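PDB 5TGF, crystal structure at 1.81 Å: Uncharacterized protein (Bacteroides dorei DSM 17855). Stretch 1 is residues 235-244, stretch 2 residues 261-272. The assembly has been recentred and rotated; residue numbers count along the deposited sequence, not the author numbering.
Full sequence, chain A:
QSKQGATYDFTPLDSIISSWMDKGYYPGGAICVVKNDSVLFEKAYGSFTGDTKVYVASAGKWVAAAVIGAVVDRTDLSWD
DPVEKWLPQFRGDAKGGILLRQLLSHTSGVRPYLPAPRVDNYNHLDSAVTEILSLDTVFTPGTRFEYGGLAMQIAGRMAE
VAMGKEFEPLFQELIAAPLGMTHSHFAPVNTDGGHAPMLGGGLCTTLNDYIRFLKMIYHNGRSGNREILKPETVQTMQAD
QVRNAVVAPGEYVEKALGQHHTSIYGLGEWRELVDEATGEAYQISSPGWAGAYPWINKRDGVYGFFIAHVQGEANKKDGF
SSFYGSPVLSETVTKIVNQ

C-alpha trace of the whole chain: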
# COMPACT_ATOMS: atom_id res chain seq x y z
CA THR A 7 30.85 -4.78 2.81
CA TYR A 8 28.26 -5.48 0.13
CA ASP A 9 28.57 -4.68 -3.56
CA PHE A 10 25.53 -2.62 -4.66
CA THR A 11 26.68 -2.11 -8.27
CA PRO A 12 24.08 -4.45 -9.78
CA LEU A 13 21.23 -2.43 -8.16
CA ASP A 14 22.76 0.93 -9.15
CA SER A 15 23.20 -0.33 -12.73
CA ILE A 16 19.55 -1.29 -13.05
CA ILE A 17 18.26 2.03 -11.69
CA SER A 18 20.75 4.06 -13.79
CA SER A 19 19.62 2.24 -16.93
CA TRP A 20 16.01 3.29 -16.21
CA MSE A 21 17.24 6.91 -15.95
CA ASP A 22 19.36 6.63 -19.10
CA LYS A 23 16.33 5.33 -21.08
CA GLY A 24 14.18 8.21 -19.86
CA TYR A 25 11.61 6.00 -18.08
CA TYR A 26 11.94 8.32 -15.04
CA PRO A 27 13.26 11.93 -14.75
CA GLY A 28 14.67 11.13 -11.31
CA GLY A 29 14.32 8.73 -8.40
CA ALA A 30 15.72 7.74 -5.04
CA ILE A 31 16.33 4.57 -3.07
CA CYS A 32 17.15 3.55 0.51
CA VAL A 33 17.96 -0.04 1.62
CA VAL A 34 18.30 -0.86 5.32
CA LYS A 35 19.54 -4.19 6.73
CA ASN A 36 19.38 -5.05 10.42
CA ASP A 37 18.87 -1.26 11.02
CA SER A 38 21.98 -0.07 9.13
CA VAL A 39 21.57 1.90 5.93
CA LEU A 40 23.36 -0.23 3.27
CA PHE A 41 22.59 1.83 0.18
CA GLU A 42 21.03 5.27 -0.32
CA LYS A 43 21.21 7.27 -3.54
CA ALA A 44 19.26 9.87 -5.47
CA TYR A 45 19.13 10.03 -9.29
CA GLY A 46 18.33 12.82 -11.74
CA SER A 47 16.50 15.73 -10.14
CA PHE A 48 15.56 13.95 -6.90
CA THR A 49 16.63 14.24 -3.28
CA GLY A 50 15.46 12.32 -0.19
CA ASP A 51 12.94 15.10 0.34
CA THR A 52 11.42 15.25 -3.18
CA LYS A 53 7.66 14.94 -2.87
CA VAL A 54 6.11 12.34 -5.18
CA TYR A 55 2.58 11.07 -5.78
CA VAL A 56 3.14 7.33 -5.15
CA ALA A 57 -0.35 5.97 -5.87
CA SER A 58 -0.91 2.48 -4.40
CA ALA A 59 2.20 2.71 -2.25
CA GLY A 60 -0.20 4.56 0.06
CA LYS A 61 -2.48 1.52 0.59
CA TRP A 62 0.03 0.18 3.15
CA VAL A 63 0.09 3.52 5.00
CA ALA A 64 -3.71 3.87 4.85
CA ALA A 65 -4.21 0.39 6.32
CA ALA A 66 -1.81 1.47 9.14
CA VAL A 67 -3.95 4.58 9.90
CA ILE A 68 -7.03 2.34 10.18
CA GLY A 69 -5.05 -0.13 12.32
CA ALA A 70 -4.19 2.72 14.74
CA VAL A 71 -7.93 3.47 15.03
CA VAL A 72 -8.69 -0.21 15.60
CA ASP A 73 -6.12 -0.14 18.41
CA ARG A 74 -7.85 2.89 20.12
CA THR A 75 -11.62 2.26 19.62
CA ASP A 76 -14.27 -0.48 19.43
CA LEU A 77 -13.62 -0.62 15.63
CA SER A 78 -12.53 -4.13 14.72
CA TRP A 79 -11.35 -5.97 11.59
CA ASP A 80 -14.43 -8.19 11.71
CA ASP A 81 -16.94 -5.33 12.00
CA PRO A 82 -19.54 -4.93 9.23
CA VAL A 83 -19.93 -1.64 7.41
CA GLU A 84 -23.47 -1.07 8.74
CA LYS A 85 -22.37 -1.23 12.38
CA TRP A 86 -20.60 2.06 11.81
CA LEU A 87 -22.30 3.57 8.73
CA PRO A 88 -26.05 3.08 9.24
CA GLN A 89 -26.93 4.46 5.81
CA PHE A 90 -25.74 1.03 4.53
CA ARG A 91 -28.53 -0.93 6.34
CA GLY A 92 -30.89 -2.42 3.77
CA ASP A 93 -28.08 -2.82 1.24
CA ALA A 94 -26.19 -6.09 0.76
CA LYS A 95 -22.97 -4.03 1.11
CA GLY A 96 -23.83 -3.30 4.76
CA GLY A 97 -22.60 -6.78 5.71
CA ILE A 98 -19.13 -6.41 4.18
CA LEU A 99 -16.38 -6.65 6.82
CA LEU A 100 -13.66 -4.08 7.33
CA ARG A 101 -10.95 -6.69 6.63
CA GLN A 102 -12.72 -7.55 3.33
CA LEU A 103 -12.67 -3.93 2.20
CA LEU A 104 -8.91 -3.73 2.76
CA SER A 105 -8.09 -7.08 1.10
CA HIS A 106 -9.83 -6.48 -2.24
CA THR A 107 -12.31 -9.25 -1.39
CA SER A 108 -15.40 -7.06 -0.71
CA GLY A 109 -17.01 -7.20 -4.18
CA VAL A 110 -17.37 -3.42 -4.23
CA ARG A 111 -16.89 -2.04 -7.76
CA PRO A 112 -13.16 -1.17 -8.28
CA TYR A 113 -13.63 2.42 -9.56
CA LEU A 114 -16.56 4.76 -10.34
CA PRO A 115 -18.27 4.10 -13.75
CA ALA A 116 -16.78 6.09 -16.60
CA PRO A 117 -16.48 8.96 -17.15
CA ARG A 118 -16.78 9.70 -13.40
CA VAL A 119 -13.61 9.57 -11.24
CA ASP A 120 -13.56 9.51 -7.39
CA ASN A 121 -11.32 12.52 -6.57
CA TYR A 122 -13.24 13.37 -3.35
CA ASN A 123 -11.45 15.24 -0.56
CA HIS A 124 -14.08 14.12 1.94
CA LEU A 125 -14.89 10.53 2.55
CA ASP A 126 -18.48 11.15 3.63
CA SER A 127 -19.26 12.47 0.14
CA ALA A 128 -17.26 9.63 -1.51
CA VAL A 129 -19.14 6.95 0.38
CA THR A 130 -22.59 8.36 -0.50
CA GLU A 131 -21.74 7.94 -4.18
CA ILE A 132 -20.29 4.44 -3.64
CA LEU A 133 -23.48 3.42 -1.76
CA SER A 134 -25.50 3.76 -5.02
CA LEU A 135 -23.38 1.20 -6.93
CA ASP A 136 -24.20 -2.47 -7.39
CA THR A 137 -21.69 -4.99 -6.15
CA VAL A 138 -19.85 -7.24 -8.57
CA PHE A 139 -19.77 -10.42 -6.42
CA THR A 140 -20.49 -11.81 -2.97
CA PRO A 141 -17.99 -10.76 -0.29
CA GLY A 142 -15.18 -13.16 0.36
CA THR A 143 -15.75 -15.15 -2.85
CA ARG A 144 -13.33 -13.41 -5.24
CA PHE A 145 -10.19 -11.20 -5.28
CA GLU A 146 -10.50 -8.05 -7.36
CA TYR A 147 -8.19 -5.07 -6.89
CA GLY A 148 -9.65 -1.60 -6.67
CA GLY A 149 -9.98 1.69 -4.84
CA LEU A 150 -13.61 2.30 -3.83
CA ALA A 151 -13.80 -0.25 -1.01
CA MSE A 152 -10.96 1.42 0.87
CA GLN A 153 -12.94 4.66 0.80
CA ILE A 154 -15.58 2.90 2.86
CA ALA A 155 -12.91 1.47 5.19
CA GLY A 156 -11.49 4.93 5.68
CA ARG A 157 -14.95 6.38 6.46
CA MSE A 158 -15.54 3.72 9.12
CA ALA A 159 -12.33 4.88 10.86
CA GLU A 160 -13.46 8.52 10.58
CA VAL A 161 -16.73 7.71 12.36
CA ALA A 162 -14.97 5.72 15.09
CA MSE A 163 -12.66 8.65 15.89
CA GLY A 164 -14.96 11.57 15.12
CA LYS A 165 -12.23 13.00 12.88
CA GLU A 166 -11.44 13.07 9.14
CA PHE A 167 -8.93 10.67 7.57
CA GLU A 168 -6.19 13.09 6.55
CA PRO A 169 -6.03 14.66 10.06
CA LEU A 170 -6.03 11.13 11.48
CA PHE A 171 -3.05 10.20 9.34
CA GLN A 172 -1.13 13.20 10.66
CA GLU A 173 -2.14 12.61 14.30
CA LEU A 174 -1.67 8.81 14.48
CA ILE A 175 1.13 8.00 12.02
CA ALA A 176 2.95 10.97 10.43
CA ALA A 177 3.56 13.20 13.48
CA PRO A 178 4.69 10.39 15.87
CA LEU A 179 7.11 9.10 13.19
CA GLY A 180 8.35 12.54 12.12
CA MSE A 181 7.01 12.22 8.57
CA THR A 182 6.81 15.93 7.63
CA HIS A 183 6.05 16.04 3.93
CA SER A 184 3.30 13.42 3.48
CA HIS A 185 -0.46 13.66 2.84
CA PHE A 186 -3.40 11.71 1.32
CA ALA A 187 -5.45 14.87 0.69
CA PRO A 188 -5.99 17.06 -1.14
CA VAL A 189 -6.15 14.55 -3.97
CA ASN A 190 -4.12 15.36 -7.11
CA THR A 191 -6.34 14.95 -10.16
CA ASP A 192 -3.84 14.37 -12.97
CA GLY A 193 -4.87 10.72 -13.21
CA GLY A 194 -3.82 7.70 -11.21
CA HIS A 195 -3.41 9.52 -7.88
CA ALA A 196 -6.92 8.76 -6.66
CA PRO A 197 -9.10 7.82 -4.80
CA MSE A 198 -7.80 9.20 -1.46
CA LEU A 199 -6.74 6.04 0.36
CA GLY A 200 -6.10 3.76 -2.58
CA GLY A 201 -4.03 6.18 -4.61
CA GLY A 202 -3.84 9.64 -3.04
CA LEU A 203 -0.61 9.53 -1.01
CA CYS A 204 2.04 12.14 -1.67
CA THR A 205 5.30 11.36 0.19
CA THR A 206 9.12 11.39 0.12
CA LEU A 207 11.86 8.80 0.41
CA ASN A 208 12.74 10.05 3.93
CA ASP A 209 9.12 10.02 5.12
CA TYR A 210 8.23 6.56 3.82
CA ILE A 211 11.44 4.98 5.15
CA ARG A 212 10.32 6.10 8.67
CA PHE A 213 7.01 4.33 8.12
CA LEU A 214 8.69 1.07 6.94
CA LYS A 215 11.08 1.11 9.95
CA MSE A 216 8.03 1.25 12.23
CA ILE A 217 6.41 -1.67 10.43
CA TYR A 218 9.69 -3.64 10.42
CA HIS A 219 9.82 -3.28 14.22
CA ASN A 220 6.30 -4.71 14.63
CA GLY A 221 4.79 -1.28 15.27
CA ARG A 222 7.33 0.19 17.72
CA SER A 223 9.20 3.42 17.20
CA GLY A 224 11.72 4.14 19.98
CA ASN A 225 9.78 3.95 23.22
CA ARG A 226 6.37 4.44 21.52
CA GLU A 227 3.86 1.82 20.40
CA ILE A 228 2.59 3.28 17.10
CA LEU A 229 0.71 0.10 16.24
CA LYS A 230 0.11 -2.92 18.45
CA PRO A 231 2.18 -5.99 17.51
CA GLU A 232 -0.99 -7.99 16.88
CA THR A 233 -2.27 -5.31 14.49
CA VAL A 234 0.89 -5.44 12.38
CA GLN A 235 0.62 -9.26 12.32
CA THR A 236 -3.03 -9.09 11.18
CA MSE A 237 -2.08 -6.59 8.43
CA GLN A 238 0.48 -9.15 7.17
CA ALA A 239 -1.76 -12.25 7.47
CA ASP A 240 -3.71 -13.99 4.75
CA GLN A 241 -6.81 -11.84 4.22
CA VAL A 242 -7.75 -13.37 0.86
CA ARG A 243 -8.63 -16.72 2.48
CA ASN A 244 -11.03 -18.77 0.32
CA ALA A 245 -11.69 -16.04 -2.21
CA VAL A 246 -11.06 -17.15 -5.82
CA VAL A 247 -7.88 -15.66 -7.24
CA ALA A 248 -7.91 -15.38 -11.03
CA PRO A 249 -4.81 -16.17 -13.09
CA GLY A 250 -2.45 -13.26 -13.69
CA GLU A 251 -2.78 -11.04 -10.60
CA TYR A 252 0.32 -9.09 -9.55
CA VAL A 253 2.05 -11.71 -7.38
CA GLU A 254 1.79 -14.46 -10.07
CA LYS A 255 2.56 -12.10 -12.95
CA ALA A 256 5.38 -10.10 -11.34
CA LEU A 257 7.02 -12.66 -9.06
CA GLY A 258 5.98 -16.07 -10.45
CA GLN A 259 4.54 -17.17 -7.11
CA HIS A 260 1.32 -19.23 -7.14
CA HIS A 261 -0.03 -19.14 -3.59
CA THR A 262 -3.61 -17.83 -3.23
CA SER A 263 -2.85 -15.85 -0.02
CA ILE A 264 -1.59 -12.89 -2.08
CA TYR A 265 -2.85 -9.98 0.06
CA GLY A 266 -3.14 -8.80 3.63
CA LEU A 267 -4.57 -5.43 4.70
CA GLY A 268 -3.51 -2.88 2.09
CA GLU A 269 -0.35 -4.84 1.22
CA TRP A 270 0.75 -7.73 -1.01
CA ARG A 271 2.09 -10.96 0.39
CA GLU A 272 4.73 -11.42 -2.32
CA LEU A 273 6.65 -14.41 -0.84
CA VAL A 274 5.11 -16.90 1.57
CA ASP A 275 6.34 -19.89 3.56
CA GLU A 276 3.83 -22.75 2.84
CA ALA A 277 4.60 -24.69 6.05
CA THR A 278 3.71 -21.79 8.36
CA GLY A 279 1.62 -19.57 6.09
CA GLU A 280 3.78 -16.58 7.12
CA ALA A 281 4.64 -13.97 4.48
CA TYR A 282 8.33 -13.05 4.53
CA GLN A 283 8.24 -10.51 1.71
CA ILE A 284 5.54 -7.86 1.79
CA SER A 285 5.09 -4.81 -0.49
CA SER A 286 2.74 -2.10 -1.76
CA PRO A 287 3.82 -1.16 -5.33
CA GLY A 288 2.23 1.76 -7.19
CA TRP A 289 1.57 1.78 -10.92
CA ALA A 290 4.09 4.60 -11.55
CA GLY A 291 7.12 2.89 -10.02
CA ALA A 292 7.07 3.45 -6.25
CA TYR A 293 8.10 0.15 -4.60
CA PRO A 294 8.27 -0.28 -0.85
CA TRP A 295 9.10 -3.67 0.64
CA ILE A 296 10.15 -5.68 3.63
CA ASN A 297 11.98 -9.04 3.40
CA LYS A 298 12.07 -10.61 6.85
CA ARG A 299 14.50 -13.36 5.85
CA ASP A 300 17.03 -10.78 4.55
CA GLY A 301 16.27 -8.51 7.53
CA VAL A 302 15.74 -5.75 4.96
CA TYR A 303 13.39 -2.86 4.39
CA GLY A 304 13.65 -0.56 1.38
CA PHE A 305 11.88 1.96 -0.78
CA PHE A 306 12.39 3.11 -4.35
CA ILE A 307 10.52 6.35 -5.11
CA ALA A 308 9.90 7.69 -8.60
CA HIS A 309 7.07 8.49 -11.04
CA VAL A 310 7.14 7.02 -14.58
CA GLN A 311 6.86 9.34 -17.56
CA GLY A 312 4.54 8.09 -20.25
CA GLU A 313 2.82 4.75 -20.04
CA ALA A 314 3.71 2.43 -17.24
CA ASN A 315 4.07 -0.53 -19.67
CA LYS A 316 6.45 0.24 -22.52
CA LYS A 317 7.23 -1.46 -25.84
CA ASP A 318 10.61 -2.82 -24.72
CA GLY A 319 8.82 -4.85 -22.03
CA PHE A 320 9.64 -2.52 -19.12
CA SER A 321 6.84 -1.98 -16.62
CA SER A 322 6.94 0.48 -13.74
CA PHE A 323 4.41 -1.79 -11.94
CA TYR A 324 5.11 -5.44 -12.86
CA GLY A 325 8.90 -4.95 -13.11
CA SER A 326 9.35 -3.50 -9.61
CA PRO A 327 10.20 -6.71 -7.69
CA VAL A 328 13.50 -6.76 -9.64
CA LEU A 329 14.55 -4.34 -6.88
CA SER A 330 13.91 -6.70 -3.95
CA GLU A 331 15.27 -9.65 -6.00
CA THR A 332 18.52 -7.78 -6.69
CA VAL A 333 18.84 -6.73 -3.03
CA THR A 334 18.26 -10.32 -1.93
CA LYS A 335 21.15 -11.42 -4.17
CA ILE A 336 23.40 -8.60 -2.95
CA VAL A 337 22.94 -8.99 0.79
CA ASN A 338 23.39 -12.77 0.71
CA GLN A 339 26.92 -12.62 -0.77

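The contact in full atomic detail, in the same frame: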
# COMPACT_ATOMS: atom_id res chain seq x y z
N GLN A 235 0.73 -7.87 12.74
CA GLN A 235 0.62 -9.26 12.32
C GLN A 235 -0.64 -9.52 11.48
O GLN A 235 -0.58 -10.18 10.43
CB GLN A 235 0.69 -10.22 13.51
CG GLN A 235 2.08 -10.31 14.11
CD GLN A 235 3.14 -10.72 13.09
OE1 GLN A 235 3.99 -9.91 12.69
NE2 GLN A 235 3.05 -11.96 12.60
N THR A 236 -1.75 -8.95 11.91
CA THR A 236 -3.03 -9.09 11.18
C THR A 236 -2.94 -8.41 9.80
O THR A 236 -3.44 -8.96 8.82
CB THR A 236 -4.19 -8.50 12.00
OG1 THR A 236 -4.38 -9.31 13.18
CG2 THR A 236 -5.50 -8.50 11.19
N MSE A 237 -2.26 -7.27 9.71
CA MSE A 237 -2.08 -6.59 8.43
C MSE A 237 -1.31 -7.46 7.44
O MSE A 237 -1.45 -7.30 6.22
CB MSE A 237 -1.35 -5.25 8.63
CG MSE A 237 -2.18 -4.14 9.30
SE MSE A 237 -0.95 -2.67 9.82
CE MSE A 237 -0.49 -2.03 7.99
N GLN A 238 -0.40 -8.27 7.96
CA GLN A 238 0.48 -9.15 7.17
C GLN A 238 -0.05 -10.57 6.96
O GLN A 238 0.58 -11.35 6.23
CB GLN A 238 1.87 -9.18 7.81
CG GLN A 238 2.52 -7.81 7.84
CD GLN A 238 3.90 -7.79 8.48
OE1 GLN A 238 4.46 -8.83 8.83
NE2 GLN A 238 4.50 -6.60 8.55
N ALA A 239 -1.18 -10.90 7.58
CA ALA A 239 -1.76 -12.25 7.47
C ALA A 239 -2.52 -12.41 6.16
O ALA A 239 -2.89 -11.45 5.52
CB ALA A 239 -2.72 -12.52 8.64
N ASP A 240 -2.85 -13.65 5.85
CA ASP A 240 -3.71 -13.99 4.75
C ASP A 240 -5.10 -13.39 4.96
O ASP A 240 -5.82 -13.84 5.82
CB ASP A 240 -3.84 -15.52 4.66
CG ASP A 240 -4.74 -15.99 3.52
OD1 ASP A 240 -5.16 -15.18 2.67
OD2 ASP A 240 -4.95 -17.19 3.42
N GLN A 241 -5.46 -12.38 4.18
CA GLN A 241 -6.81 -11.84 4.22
C GLN A 241 -7.63 -12.18 2.98
O GLN A 241 -8.77 -11.75 2.83
CB GLN A 241 -6.77 -10.32 4.48
CG GLN A 241 -6.03 -9.91 5.74
CD GLN A 241 -6.74 -10.36 7.02
OE1 GLN A 241 -7.86 -10.83 6.97
NE2 GLN A 241 -6.08 -10.20 8.17
N VAL A 242 -7.04 -12.94 2.07
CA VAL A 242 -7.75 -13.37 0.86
C VAL A 242 -8.58 -14.61 1.21
O VAL A 242 -9.74 -14.72 0.84
CB VAL A 242 -6.76 -13.67 -0.28
CG1 VAL A 242 -7.50 -14.22 -1.48
CG2 VAL A 242 -6.03 -12.39 -0.69
N ARG A 243 -7.97 -15.52 1.95
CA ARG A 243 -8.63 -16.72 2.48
C ARG A 243 -9.18 -17.64 1.40
O ARG A 243 -8.40 -18.15 0.61
CB ARG A 243 -9.59 -16.30 3.55
CG ARG A 243 -8.79 -15.56 4.60
CD ARG A 243 -9.55 -15.34 5.83
NE ARG A 243 -8.98 -14.31 6.68
CZ ARG A 243 -9.57 -13.97 7.82
NH1 ARG A 243 -10.63 -14.67 8.20
NH2 ARG A 243 -9.10 -13.01 8.57
N ASN A 244 -10.49 -17.85 1.33
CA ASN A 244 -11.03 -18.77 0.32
C ASN A 244 -11.50 -18.07 -0.93
O ASN A 244 -12.09 -18.69 -1.81
CB ASN A 244 -12.20 -19.58 0.89
CG ASN A 244 -11.78 -20.44 2.06
OD1 ASN A 244 -10.84 -21.23 1.96
ND2 ASN A 244 -12.47 -20.29 3.18
N HIS A 261 0.83 -19.08 -4.74
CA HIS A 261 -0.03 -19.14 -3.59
C HIS A 261 -1.29 -18.28 -3.80
O HIS A 261 -1.27 -17.32 -4.59
CB HIS A 261 0.70 -18.74 -2.30
CG HIS A 261 1.31 -17.38 -2.34
ND1 HIS A 261 2.45 -17.10 -3.05
CD2 HIS A 261 0.95 -16.22 -1.73
CE1 HIS A 261 2.77 -15.82 -2.90
NE2 HIS A 261 1.87 -15.26 -2.11
N THR A 262 -2.37 -18.61 -3.09
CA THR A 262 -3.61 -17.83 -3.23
C THR A 262 -3.67 -16.72 -2.19
O THR A 262 -4.45 -15.79 -2.36
CB THR A 262 -4.89 -18.72 -3.05
OG1 THR A 262 -4.89 -19.29 -1.75
CG2 THR A 262 -4.92 -19.80 -4.04
N SER A 263 -2.83 -16.80 -1.14
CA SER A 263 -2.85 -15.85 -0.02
C SER A 263 -2.03 -14.59 -0.38
O SER A 263 -1.10 -14.19 0.34
CB SER A 263 -2.28 -16.52 1.23
OG SER A 263 -0.95 -16.95 1.05
N ILE A 264 -2.43 -13.94 -1.46
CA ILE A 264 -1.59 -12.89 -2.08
C ILE A 264 -1.71 -11.50 -1.43
O ILE A 264 -0.95 -10.58 -1.79
CB ILE A 264 -1.86 -12.76 -3.59
CG1 ILE A 264 -3.33 -12.39 -3.85
CG2 ILE A 264 -1.41 -14.06 -4.27
CD1 ILE A 264 -3.70 -12.25 -5.30
N TYR A 265 -2.62 -11.33 -0.48
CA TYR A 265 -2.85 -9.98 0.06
C TYR A 265 -3.23 -10.04 1.52
O TYR A 265 -3.95 -10.94 1.95
CB TYR A 265 -3.95 -9.26 -0.76
CG TYR A 265 -3.80 -7.77 -0.90
CD1 TYR A 265 -2.99 -7.20 -1.87
CD2 TYR A 265 -4.47 -6.90 -0.02
CE1 TYR A 265 -2.87 -5.83 -2.01
CE2 TYR A 265 -4.34 -5.52 -0.14
CZ TYR A 265 -3.54 -4.99 -1.14
OH TYR A 265 -3.45 -3.61 -1.29
N GLY A 266 -2.77 -9.03 2.26
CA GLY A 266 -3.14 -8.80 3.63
C GLY A 266 -4.11 -7.64 3.73
O GLY A 266 -5.16 -7.66 3.06
N LEU A 267 -3.83 -6.69 4.62
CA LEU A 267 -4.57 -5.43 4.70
C LEU A 267 -3.79 -4.31 4.05
O LEU A 267 -2.71 -3.91 4.52
CB LEU A 267 -4.88 -5.06 6.16
CG LEU A 267 -5.58 -6.15 6.97
CD1 LEU A 267 -5.71 -5.72 8.43
CD2 LEU A 267 -6.96 -6.46 6.42
N GLY A 268 -4.21 -3.92 2.86
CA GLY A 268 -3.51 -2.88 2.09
C GLY A 268 -2.06 -3.17 1.68
O GLY A 268 -1.30 -2.26 1.50
N GLU A 269 -1.70 -4.45 1.54
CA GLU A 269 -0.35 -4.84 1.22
C GLU A 269 -0.35 -6.24 0.59
O GLU A 269 -1.17 -7.12 0.97
CB GLU A 269 0.51 -4.83 2.48
CG GLU A 269 0.04 -5.77 3.60
CD GLU A 269 0.38 -5.24 5.00
OE1 GLU A 269 1.36 -5.72 5.64
OE2 GLU A 269 -0.29 -4.25 5.45
N TRP A 270 0.57 -6.44 -0.35
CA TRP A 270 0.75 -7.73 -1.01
C TRP A 270 1.67 -8.62 -0.20
O TRP A 270 2.74 -8.17 0.32
CB TRP A 270 1.37 -7.57 -2.42
CG TRP A 270 0.55 -6.77 -3.41
CD1 TRP A 270 0.61 -5.41 -3.64
CD2 TRP A 270 -0.42 -7.28 -4.33
NE1 TRP A 270 -0.32 -5.05 -4.58
CE2 TRP A 270 -0.96 -6.18 -5.02
CE3 TRP A 270 -0.96 -8.56 -4.56
CZ2 TRP A 270 -1.98 -6.32 -5.95
CZ3 TRP A 270 -1.97 -8.69 -5.52
CH2 TRP A 270 -2.46 -7.60 -6.20
N ARG A 271 1.27 -9.87 -0.10
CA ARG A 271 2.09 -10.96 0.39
C ARG A 271 2.86 -11.61 -0.76
O ARG A 271 2.35 -12.47 -1.44
CB ARG A 271 1.20 -11.96 1.13
CG ARG A 271 0.52 -11.36 2.37
CD ARG A 271 -0.53 -12.25 3.04
NE ARG A 271 -0.29 -13.69 2.90
CZ ARG A 271 0.12 -14.54 3.84
NH1 ARG A 271 0.49 -14.15 5.05
NH2 ARG A 271 0.22 -15.80 3.52
N GLU A 272 4.02 -11.05 -1.08
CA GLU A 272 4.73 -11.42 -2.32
C GLU A 272 5.39 -12.81 -2.18
O GLU A 272 5.34 -13.60 -3.12
CB GLU A 272 5.81 -10.41 -2.69
CG GLU A 272 5.27 -9.05 -3.10
CD GLU A 272 6.35 -8.14 -3.67
OE1 GLU A 272 7.53 -8.28 -3.30
OE2 GLU A 272 6.00 -7.22 -4.41
O HOH W 1 2.26 -4.42 7.84
O HOH W 2 -5.74 -18.08 0.89
O HOH W 3 -8.03 -18.44 -2.08

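What fills the apolar part of the contact? Leu267 points toward stretch 1 and has more of its surface covered by the other stretch than any other residue here. Leu267 CD1 lies 4.0 Å from CG of Met237, a selenomethionine, and 3.9 Å from CG2 of Thr236, while Leu267 CD2 meets CG of Gln241 at 3.6 Å. Further along, Val242 makes a second apolar patch: its CG2 sits 3.8 Å from CB of Tyr265 and 4.2 Å from CG1 of Ile264.

How do the backbones join? Two hydrogen bonds flank Gly266. Leu267 N donates to Met237 O at 2.9 Å, nearly straight, and Gln241 N donates to Tyr265 O at 3.1 Å. Between them, Gly266 CA approaches Met237 O at 3.4 Å and Ala239 O at 3.3 Å in CA-H...O contacts. This closeness depends on glycine, because a CB at that position would lie 2.2 Å from Met237 O, a clash.

What does Arg271 contribute? Arg271 reaches across to stretch 1, where its NH1 donates to Gln238 O at 3.0 Å. The guanidinium takes that oxygen at its edge and lays one face against Asp240 N. Its own stretch helps hold it: Arg271 NE donates to Ser263 O at 2.7 Å and Arg271 NH2 to Ser263 OG at 3.0 Å.

Where does water join the stretches? One water forms a buried bridge, accepting from Gln238 NE2 at 3.2 Å and donating to Glu269 OE1 at 2.7 Å. At the more open polar edge, another donates to Asp240 OD2 at 2.8 Å and Arg243 O at 2.7 Å and accepts from Thr262 OG1 at 3.0 Å. Asp240 also braces its own loop, since Asp240 OD1 accepts from Arg243 N at 2.9 Å.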